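Local coordinates for autolysin E (PDB 4PI8), which cleaves the glycan chains of bacterial cell-wall peptidoglycan, probably as an endo-beta-N-acetylglucosaminidase of the lysozyme clan, at residues S114-G119 against G134-S139; E81-V86 against T154-A159; V102-V107 against I198-K203. The protein carries 1 engineered substitution. All coordinates share one frame; numbering follows the deposited sequence.

Interaction 1: S114-G119 against G134-S139; sequences SELAKG and GAFDSS. With AMU (N-acetyl-beta-muramic acid), chain B.
L116 and F136 carry the apolar part of this surface contact, their side chains sliding past each other in opposite directions. The leucine comes up at the edge of the phenyl ring, near its plane: L116 CG lies 3.9 Å from F136 CD2, and L116 CD1 and CD2 both approach the same F136 CD2 corner. Next to them, the carbonyl oxygen L116 O sits in the plane of the ring, 3.9 Å from F136 CE2. G119 meets the end of the ring, also at its edge, with its CA 4.3 Å from F136 CZ. On F136, CG points anti to the backbone N (chi1 -164°), and this swings the ring toward the short 3-10 turn 116-118.

The polar interactions shape each segment separately. In 114-119, S114 OG accepts from A117 N at 3.0 Å, an ST motif that ties down the start of the 3-10 turn. In 134-139, D137 is the N-cap of helix 138-143, its OD1 accepting from A140 N; a weak bond from S139 OG reaches the same D137 OD1 at 3.2 Å. A135 O is hydrogen-bonded to S146 OG, and F136 also leans on N129 and S146.

One bond goes to the glycan. G134 N donates to O7, the acetamido oxygen of the muramic acid AMU, at 2.7 Å and a nearly straight 166°; Y171 OH and the carbonyl oxygen of Y194 are also hydrogen-bonded to this sugar.

Between the two segments, then, the joint is purely van der Waals, a ring edge set against a leucine and a glycine. The short chain from F136 back to G134 links this joint to a backbone bond to the N-acetyl oxygen of the bound sugar, consistent with a part in recognising N-acetylated glycans.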
loop_
_atom_site.group_PDB
_atom_site.type_symbol
_atom_site.label_atom_id
_atom_site.label_comp_id
_atom_site.label_asym_id
_atom_site.label_seq_id
_atom_site.Cartn_x
_atom_site.Cartn_y
_atom_site.Cartn_z
ATOM N N SER A 114 -12.253 7.547 7.525
ATOM C CA SER A 114 -12.688 8.417 6.425
ATOM C C SER A 114 -14.087 8.083 5.946
ATOM O O SER A 114 -14.595 6.966 6.131
ATOM C CB SER A 114 -11.725 8.318 5.296
ATOM O OG SER A 114 -11.887 7.143 4.536
ATOM N N GLU A 115 -14.775 9.053 5.335
ATOM C CA GLU A 115 -16.087 8.724 4.820
ATOM C C GLU A 115 -16.049 7.698 3.689
ATOM O O GLU A 115 -16.870 6.795 3.670
ATOM C CB GLU A 115 -16.865 9.995 4.402
ATOM C CG GLU A 115 -18.401 9.795 4.493
ATOM C CD GLU A 115 -18.921 9.330 5.885
ATOM O OE1 GLU A 115 -20.043 8.755 5.930
ATOM O OE2 GLU A 115 -18.244 9.523 6.945
ATOM N N LEU A 116 -15.050 7.751 2.815
ATOM C CA LEU A 116 -14.880 6.776 1.767
ATOM C C LEU A 116 -14.644 5.350 2.300
ATOM O O LEU A 116 -15.002 4.399 1.637
ATOM C CB LEU A 116 -13.703 7.161 0.861
ATOM C CG LEU A 116 -13.684 6.481 -0.483
ATOM C CD1 LEU A 116 -14.909 6.865 -1.313
ATOM C CD2 LEU A 116 -12.390 6.878 -1.196
ATOM N N ALA A 117 -13.994 5.255 3.447
ATOM C CA ALA A 117 -13.737 3.918 4.046
ATOM C C ALA A 117 -15.086 3.198 4.303
ATOM O O ALA A 117 -15.137 2.017 4.282
ATOM C CB ALA A 117 -12.943 4.050 5.338
ATOM N N LYS A 118 -16.210 3.944 4.468
ATOM C CA LYS A 118 -17.533 3.340 4.613
ATOM C C LYS A 118 -18.224 2.910 3.335
ATOM O O LYS A 118 -19.352 2.418 3.374
ATOM C CB LYS A 118 -18.433 4.257 5.481
ATOM C CG LYS A 118 -17.798 4.607 6.807
ATOM C CD LYS A 118 -18.720 5.261 7.833
ATOM C CE LYS A 118 -17.949 5.864 9.018
ATOM N NZ LYS A 118 -17.053 5.010 9.867
ATOM N N GLY A 119 -17.538 3.028 2.187
ATOM C CA GLY A 119 -17.968 2.335 1.026
ATOM C C GLY A 119 -18.820 3.184 0.102
ATOM O O GLY A 119 -19.104 4.342 0.426
ATOM N N GLY A 134 -7.463 0.702 -7.638
ATOM C CA GLY A 134 -8.296 1.039 -8.795
ATOM C C GLY A 134 -9.159 2.256 -8.548
ATOM O O GLY A 134 -8.941 3.027 -7.641
ATOM N N ALA A 135 -10.152 2.436 -9.444
ATOM C CA ALA A 135 -11.045 3.545 -9.374
ATOM C C ALA A 135 -12.152 3.220 -8.367
ATOM O O ALA A 135 -12.745 2.131 -8.428
ATOM C CB ALA A 135 -11.636 3.843 -10.761
ATOM N N PHE A 136 -12.312 4.158 -7.460
ATOM C CA PHE A 136 -13.245 3.998 -6.332
ATOM C C PHE A 136 -13.917 5.284 -5.994
ATOM O O PHE A 136 -13.481 6.027 -5.135
ATOM C CB PHE A 136 -12.503 3.384 -5.118
ATOM C CG PHE A 136 -13.450 2.824 -4.073
ATOM C CD1 PHE A 136 -14.208 1.710 -4.377
ATOM C CD2 PHE A 136 -13.576 3.446 -2.853
ATOM C CE1 PHE A 136 -15.151 1.214 -3.409
ATOM C CE2 PHE A 136 -14.485 2.939 -1.893
ATOM C CZ PHE A 136 -15.234 1.841 -2.206
ATOM N N ASP A 137 -14.955 5.551 -6.792
ATOM C CA ASP A 137 -15.880 6.657 -6.567
ATOM C C ASP A 137 -17.238 6.279 -7.131
ATOM O O ASP A 137 -17.377 5.247 -7.796
ATOM C CB ASP A 137 -15.340 7.973 -7.154
ATOM C CG ASP A 137 -15.067 7.917 -8.658
ATOM O OD1 ASP A 137 -15.662 7.114 -9.413
ATOM O OD2 ASP A 137 -14.237 8.732 -9.102
ATOM N N SER A 138 -18.264 7.103 -6.876
ATOM C CA SER A 138 -19.626 6.725 -7.313
ATOM C C SER A 138 -19.726 6.504 -8.832
ATOM O O SER A 138 -20.331 5.522 -9.271
ATOM C CB SER A 138 -20.691 7.722 -6.814
ATOM O OG SER A 138 -20.190 9.052 -6.794
ATOM N N SER A 139 -19.078 7.356 -9.627
ATOM C CA SER A 139 -19.144 7.201 -11.081
ATOM C C SER A 139 -18.556 5.864 -11.521
ATOM O O SER A 139 -19.169 5.169 -12.324
ATOM C CB SER A 139 -18.488 8.385 -11.810
ATOM O OG SER A 139 -17.650 9.125 -10.931
HETATM C C1 AMU B . -2.714 4.569 -8.172
HETATM C C2 AMU B . -3.069 3.232 -8.754
HETATM C C3 AMU B . -2.141 2.908 -9.935
HETATM C C4 AMU B . -2.201 4.083 -10.939
HETATM C C5 AMU B . -2.002 5.383 -10.215
HETATM C C6 AMU B . -2.091 6.576 -11.171
HETATM C C7 AMU B . -3.735 1.095 -7.644
HETATM C C8 AMU B . -3.300 0.064 -6.624
HETATM C C9 AMU B . -1.589 0.592 -10.310
HETATM C C10 AMU B . -2.336 -0.685 -10.320
HETATM C C11 AMU B . -0.477 0.600 -11.356
HETATM O O1 AMU B . -3.589 4.916 -7.110
HETATM O O3 AMU B . -2.486 1.677 -10.564
HETATM O O4 AMU B . -1.166 3.799 -11.895
HETATM O O5 AMU B . -2.963 5.534 -9.201
HETATM O O6 AMU B . -1.721 7.811 -10.549
HETATM O O7 AMU B . -4.800 1.006 -8.215
HETATM O O10 AMU B . -1.912 -1.671 -9.647
HETATM O O11 AMU B . -3.393 -0.784 -11.065
HETATM N N2 AMU B . -2.926 2.141 -7.757
#

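Interaction 2: E81-V86 against T154-A159; sequences ENRGKV and TSPDKA
V86 and D157 mark the closest backbone approach, their CA atoms 6.4 Å apart where the first turns of helices 84-94 and 156-172 come together. R83, the N-cap residue of the earlier helix, reaches across to D157 in a salt bridge: R83 NH1 donates to D157 OD1 at 2.9 Å, with a bent N-H...O angle of 142°. The oxygen is met from above the carboxylate plane, and the two flat groups are turned 70° apart. An extended chain from CG to NE lays the guanidinium over P156, whose CB sits 3.5 Å above the centre of one face. R83 NE is taken by the carbonyl of I79, so the group is gripped at two points of its polar rim. V86 packs its CG2 against the carboxylate carbon D157 CG at 3.6 Å. S155 caps the later helix, its OG accepting from K158 N at 3.0 Å, and the acidic D157 in that first turn probably suits the positive end of the helix dipole. Around this joint of two helix N-termini, R83 and V86 continue onto I160, P156 leans on Y128 and F130, N82 and K85 touch helix 67-74, and T154 rests on strand 125-127.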
loop_
_atom_site.group_PDB
_atom_site.type_symbol
_atom_site.label_atom_id
_atom_site.label_comp_id
_atom_site.label_asym_id
_atom_site.label_seq_id
_atom_site.Cartn_x
_atom_site.Cartn_y
_atom_site.Cartn_z
ATOM N N GLU A 81 -11.587 -1.409 13.288
ATOM C CA GLU A 81 -11.547 -1.875 14.636
ATOM C C GLU A 81 -12.174 -3.259 14.757
ATOM O O GLU A 81 -13.227 -3.550 14.167
ATOM C CB GLU A 81 -12.260 -0.879 15.567
ATOM C CG GLU A 81 -12.260 -1.281 17.035
ATOM C CD GLU A 81 -12.895 -0.207 17.901
ATOM O OE1 GLU A 81 -14.120 -0.104 17.886
ATOM O OE2 GLU A 81 -12.157 0.594 18.478
ATOM N N ASN A 82 -11.501 -4.137 15.511
ATOM C CA ASN A 82 -11.973 -5.454 15.805
ATOM C C ASN A 82 -12.084 -6.313 14.564
ATOM O O ASN A 82 -12.857 -7.270 14.527
ATOM C CB ASN A 82 -13.281 -5.420 16.669
ATOM C CG ASN A 82 -12.983 -5.239 18.161
ATOM O OD1 ASN A 82 -13.749 -4.606 18.900
ATOM N ND2 ASN A 82 -11.806 -5.675 18.580
ATOM N N ARG A 83 -11.274 -6.043 13.525
ATOM C CA ARG A 83 -11.208 -6.898 12.327
ATOM C C ARG A 83 -9.835 -7.628 12.230
ATOM O O ARG A 83 -9.479 -8.163 11.159
ATOM C CB ARG A 83 -11.490 -6.166 11.017
ATOM C CG ARG A 83 -12.924 -5.562 11.123
ATOM C CD ARG A 83 -13.415 -5.076 9.786
ATOM N NE ARG A 83 -14.703 -4.398 9.926
ATOM C CZ ARG A 83 -15.869 -5.011 9.860
ATOM N NH1 ARG A 83 -15.959 -6.288 9.648
ATOM N NH2 ARG A 83 -16.974 -4.306 10.117
ATOM N N GLY A 84 -9.162 -7.753 13.373
ATOM C CA GLY A 84 -7.848 -8.414 13.369
ATOM C C GLY A 84 -7.895 -9.871 12.927
ATOM O O GLY A 84 -6.958 -10.328 12.275
ATOM N N LYS A 85 -8.972 -10.605 13.238
ATOM C CA LYS A 85 -9.095 -11.985 12.776
ATOM C C LYS A 85 -8.930 -12.086 11.289
ATOM O O LYS A 85 -8.305 -13.012 10.761
ATOM C CB LYS A 85 -10.487 -12.553 13.181
ATOM C CG LYS A 85 -11.060 -13.785 12.472
ATOM C CD LYS A 85 -12.571 -13.897 12.295
ATOM C CE LYS A 85 -12.981 -15.338 12.001
ATOM N NZ LYS A 85 -14.090 -15.850 12.845
ATOM N N VAL A 86 -9.552 -11.142 10.564
ATOM C CA VAL A 86 -9.570 -11.203 9.125
ATOM C C VAL A 86 -8.234 -10.741 8.483
ATOM O O VAL A 86 -7.767 -11.283 7.502
ATOM C CB VAL A 86 -10.776 -10.432 8.605
ATOM C CG1 VAL A 86 -10.778 -10.427 7.138
ATOM C CG2 VAL A 86 -12.063 -11.109 9.128
ATOM N N THR A 154 -18.020 -6.654 -1.255
ATOM C CA THR A 154 -19.301 -6.208 -0.710
ATOM C C THR A 154 -19.394 -6.132 0.792
ATOM O O THR A 154 -20.430 -5.842 1.367
ATOM C CB THR A 154 -20.438 -7.168 -1.209
ATOM O OG1 THR A 154 -20.124 -8.508 -0.862
ATOM C CG2 THR A 154 -20.613 -7.081 -2.696
ATOM N N SER A 155 -18.271 -6.329 1.506
ATOM C CA SER A 155 -18.194 -6.168 2.921
ATOM C C SER A 155 -16.766 -5.715 3.316
ATOM O O SER A 155 -15.832 -5.955 2.522
ATOM C CB SER A 155 -18.480 -7.478 3.634
ATOM O OG SER A 155 -17.443 -8.435 3.463
ATOM N N PRO A 156 -16.600 -5.181 4.523
ATOM C CA PRO A 156 -15.257 -4.847 4.994
ATOM C C PRO A 156 -14.381 -6.086 4.993
ATOM O O PRO A 156 -13.190 -5.998 4.581
ATOM C CB PRO A 156 -15.511 -4.333 6.385
ATOM C CG PRO A 156 -16.863 -3.620 6.275
ATOM C CD PRO A 156 -17.633 -4.579 5.417
ATOM N N ASP A 157 -14.866 -7.233 5.447
ATOM C CA ASP A 157 -14.001 -8.399 5.531
ATOM C C ASP A 157 -13.579 -8.844 4.131
ATOM O O ASP A 157 -12.419 -9.248 3.896
ATOM C CB ASP A 157 -14.685 -9.558 6.295
ATOM C CG ASP A 157 -14.829 -9.257 7.752
ATOM O OD1 ASP A 157 -14.311 -8.307 8.334
ATOM O OD2 ASP A 157 -15.524 -10.088 8.438
ATOM N N LYS A 158 -14.467 -8.780 3.149
ATOM C CA LYS A 158 -14.137 -9.139 1.787
ATOM C C LYS A 158 -13.090 -8.140 1.191
ATOM O O LYS A 158 -12.205 -8.554 0.434
ATOM C CB LYS A 158 -15.321 -9.188 0.839
ATOM C CG LYS A 158 -16.171 -10.417 1.120
ATOM C CD LYS A 158 -17.529 -10.248 0.474
ATOM C CE LYS A 158 -18.344 -11.525 0.678
ATOM N NZ LYS A 158 -17.830 -12.659 -0.143
ATOM N N ALA A 159 -13.170 -6.871 1.586
ATOM C CA ALA A 159 -12.163 -5.870 1.139
ATOM C C ALA A 159 -10.805 -6.113 1.781
ATOM O O ALA A 159 -9.781 -5.870 1.108
ATOM C CB ALA A 159 -12.650 -4.503 1.453
#

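Interaction 3: V102-V107 against I198-K203; sequences VSHALV and IRWADK
W200 and K203 of helix 200-215 face H104 and V107 of helix 98-108, and a T-shaped aromatic pair leads this helix-helix contact in the lysozyme-clan domain. Going along 198-203, I198 is paired through its backbone with T26, and R199 takes the N-cap position, its N held by D197 OD1. W200 then turns the edge of its indole to one face of the H104 imidazole: W200 CZ2 stands 3.8 Å from H104 CE1, and the planes meet at 88°. Its CG lies anti to the backbone N (chi1 176°), a torsion that carries the ring across to the other helix. H104 ND1 is hydrogen-bonded to Y100 OH, which helps fix the ring's rotation, while Y194 packs against both rings, close to parallel with the indole. Further on, D202 takes no part across the contact and forms a salt bridge with K55. K203 contributes its CB and its backbone carbonyl: the extended chain runs off to salt bridges from NZ to D197 and E28, whereas the start of the residue is met by a valine methyl, V107 CG2, which lies 4.1 Å from K203 CB and 4.0 Å from K203 O.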
loop_
_atom_site.group_PDB
_atom_site.type_symbol
_atom_site.label_atom_id
_atom_site.label_comp_id
_atom_site.label_asym_id
_atom_site.label_seq_id
_atom_site.Cartn_x
_atom_site.Cartn_y
_atom_site.Cartn_z
ATOM N N VAL A 102 -2.040 -3.940 7.850
ATOM C CA VAL A 102 -2.749 -3.037 8.732
ATOM C C VAL A 102 -2.303 -1.636 8.447
ATOM O O VAL A 102 -3.118 -0.699 8.373
ATOM C CB VAL A 102 -2.529 -3.412 10.214
ATOM C CG1 VAL A 102 -2.942 -2.261 11.121
ATOM C CG2 VAL A 102 -3.304 -4.728 10.537
ATOM N N SER A 103 -0.962 -1.403 8.415
ATOM C CA SER A 103 -0.446 -0.060 8.215
ATOM C C SER A 103 -0.895 0.553 6.914
ATOM O O SER A 103 -1.262 1.741 6.849
ATOM C CB SER A 103 1.101 -0.031 8.359
ATOM O OG SER A 103 1.519 -0.541 9.629
ATOM N N HIS A 104 -0.860 -0.203 5.837
ATOM C CA HIS A 104 -1.344 0.233 4.543
ATOM C C HIS A 104 -2.809 0.611 4.657
ATOM O O HIS A 104 -3.207 1.702 4.190
ATOM C CB HIS A 104 -1.052 -0.848 3.518
ATOM C CG HIS A 104 -1.344 -0.465 2.103
ATOM N ND1 HIS A 104 -0.959 -1.242 1.050
ATOM C CD2 HIS A 104 -2.018 0.598 1.588
ATOM C CE1 HIS A 104 -1.344 -0.671 -0.065
ATOM N NE2 HIS A 104 -1.989 0.440 0.227
ATOM N N ALA A 105 -3.641 -0.257 5.216
ATOM C CA ALA A 105 -5.079 0.052 5.336
ATOM C C ALA A 105 -5.270 1.290 6.125
ATOM O O ALA A 105 -6.195 2.094 5.756
ATOM C CB ALA A 105 -5.812 -1.115 5.968
ATOM N N LEU A 106 -4.524 1.525 7.187
ATOM C CA LEU A 106 -4.709 2.736 8.002
ATOM C C LEU A 106 -4.368 3.981 7.195
ATOM O O LEU A 106 -5.102 4.984 7.262
ATOM C CB LEU A 106 -3.881 2.667 9.251
ATOM C CG LEU A 106 -4.309 1.619 10.270
ATOM C CD1 LEU A 106 -3.303 1.461 11.413
ATOM C CD2 LEU A 106 -5.725 1.942 10.815
ATOM N N VAL A 107 -3.286 3.981 6.442
ATOM C CA VAL A 107 -2.964 5.126 5.550
ATOM C C VAL A 107 -4.047 5.323 4.532
ATOM O O VAL A 107 -4.520 6.500 4.312
ATOM C CB VAL A 107 -1.561 4.896 4.928
ATOM C CG1 VAL A 107 -1.250 5.860 3.741
ATOM C CG2 VAL A 107 -0.517 4.968 6.038
ATOM N N ILE A 198 4.296 10.848 -3.488
ATOM C CA ILE A 198 5.738 10.646 -3.371
ATOM C C ILE A 198 6.205 10.196 -1.983
ATOM O O ILE A 198 7.335 9.699 -1.851
ATOM C CB ILE A 198 6.572 11.829 -3.877
ATOM C CG1 ILE A 198 6.471 13.047 -2.926
ATOM C CG2 ILE A 198 6.230 12.117 -5.333
ATOM C CD1 ILE A 198 7.327 14.228 -3.389
ATOM N N ARG A 199 5.329 10.431 -0.972
ATOM C CA ARG A 199 5.602 9.976 0.406
ATOM C C ARG A 199 4.750 8.788 0.871
ATOM O O ARG A 199 4.748 8.420 2.058
ATOM C CB ARG A 199 5.465 11.153 1.379
ATOM C CG ARG A 199 6.624 12.159 1.190
ATOM C CD ARG A 199 6.854 13.085 2.377
ATOM N NE ARG A 199 7.313 12.348 3.555
ATOM C CZ ARG A 199 8.569 11.936 3.770
ATOM N NH1 ARG A 199 9.551 12.167 2.886
ATOM N NH2 ARG A 199 8.848 11.281 4.891
ATOM N N TRP A 200 4.093 8.108 -0.082
ATOM C CA TRP A 200 3.294 6.908 0.224
ATOM C C TRP A 200 4.071 5.912 1.019
ATOM O O TRP A 200 3.564 5.356 2.051
ATOM C CB TRP A 200 2.804 6.271 -1.076
ATOM C CG TRP A 200 2.054 5.002 -0.989
ATOM C CD1 TRP A 200 0.690 4.856 -0.831
ATOM C CD2 TRP A 200 2.579 3.656 -1.120
ATOM N NE1 TRP A 200 0.361 3.537 -0.839
ATOM C CE2 TRP A 200 1.469 2.755 -1.059
ATOM C CE3 TRP A 200 3.862 3.112 -1.329
ATOM C CZ2 TRP A 200 1.622 1.395 -1.125
ATOM C CZ3 TRP A 200 4.002 1.773 -1.435
ATOM C CH2 TRP A 200 2.893 0.915 -1.345
ATOM N N ALA A 201 5.277 5.535 0.601
ATOM C CA ALA A 201 6.042 4.512 1.333
ATOM C C ALA A 201 6.437 4.997 2.696
ATOM O O ALA A 201 6.454 4.214 3.679
ATOM C CB ALA A 201 7.235 4.084 0.518
ATOM N N ASP A 202 6.812 6.258 2.816
ATOM C CA ASP A 202 7.219 6.764 4.137
ATOM C C ASP A 202 6.058 6.709 5.109
ATOM O O ASP A 202 6.291 6.399 6.290
ATOM C CB ASP A 202 7.682 8.219 3.981
ATOM C CG ASP A 202 8.792 8.333 3.002
ATOM O OD1 ASP A 202 9.922 7.970 3.343
ATOM O OD2 ASP A 202 8.533 8.684 1.853
ATOM N N LYS A 203 4.875 7.040 4.685
ATOM C CA LYS A 203 3.717 7.052 5.589
ATOM C C LYS A 203 3.435 5.633 6.102
ATOM O O LYS A 203 3.210 5.420 7.324
ATOM C CB LYS A 203 2.489 7.605 4.948
ATOM C CG LYS A 203 2.649 9.080 4.561
ATOM C CD LYS A 203 1.506 9.562 3.658
ATOM C CE LYS A 203 1.602 11.071 3.410
ATOM N NZ LYS A 203 0.561 11.515 2.477
#

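How the interactions relate
The three contacts are separate, with no atoms touching between them. Along the chain, interaction 1 is nested within the loops closed by both interaction 2 and interaction 3, whose segments alternate; helices 84-94 and 98-108, consecutive in the chain, supply the first segments of interactions 2 and 3 respectively. Interaction 1 bonds the glycan through G134, and interaction 3 lies near it without touching, the H104 side chain about 7 Å from the muramic acid. Y194 connects interaction 3 to the sugar, packing on H104 and W200 while its carbonyl oxygen bonds the muramic acid. The centre of interaction 2 lies about 16 Å from that of interaction 1 and about 19 Å from that of interaction 3.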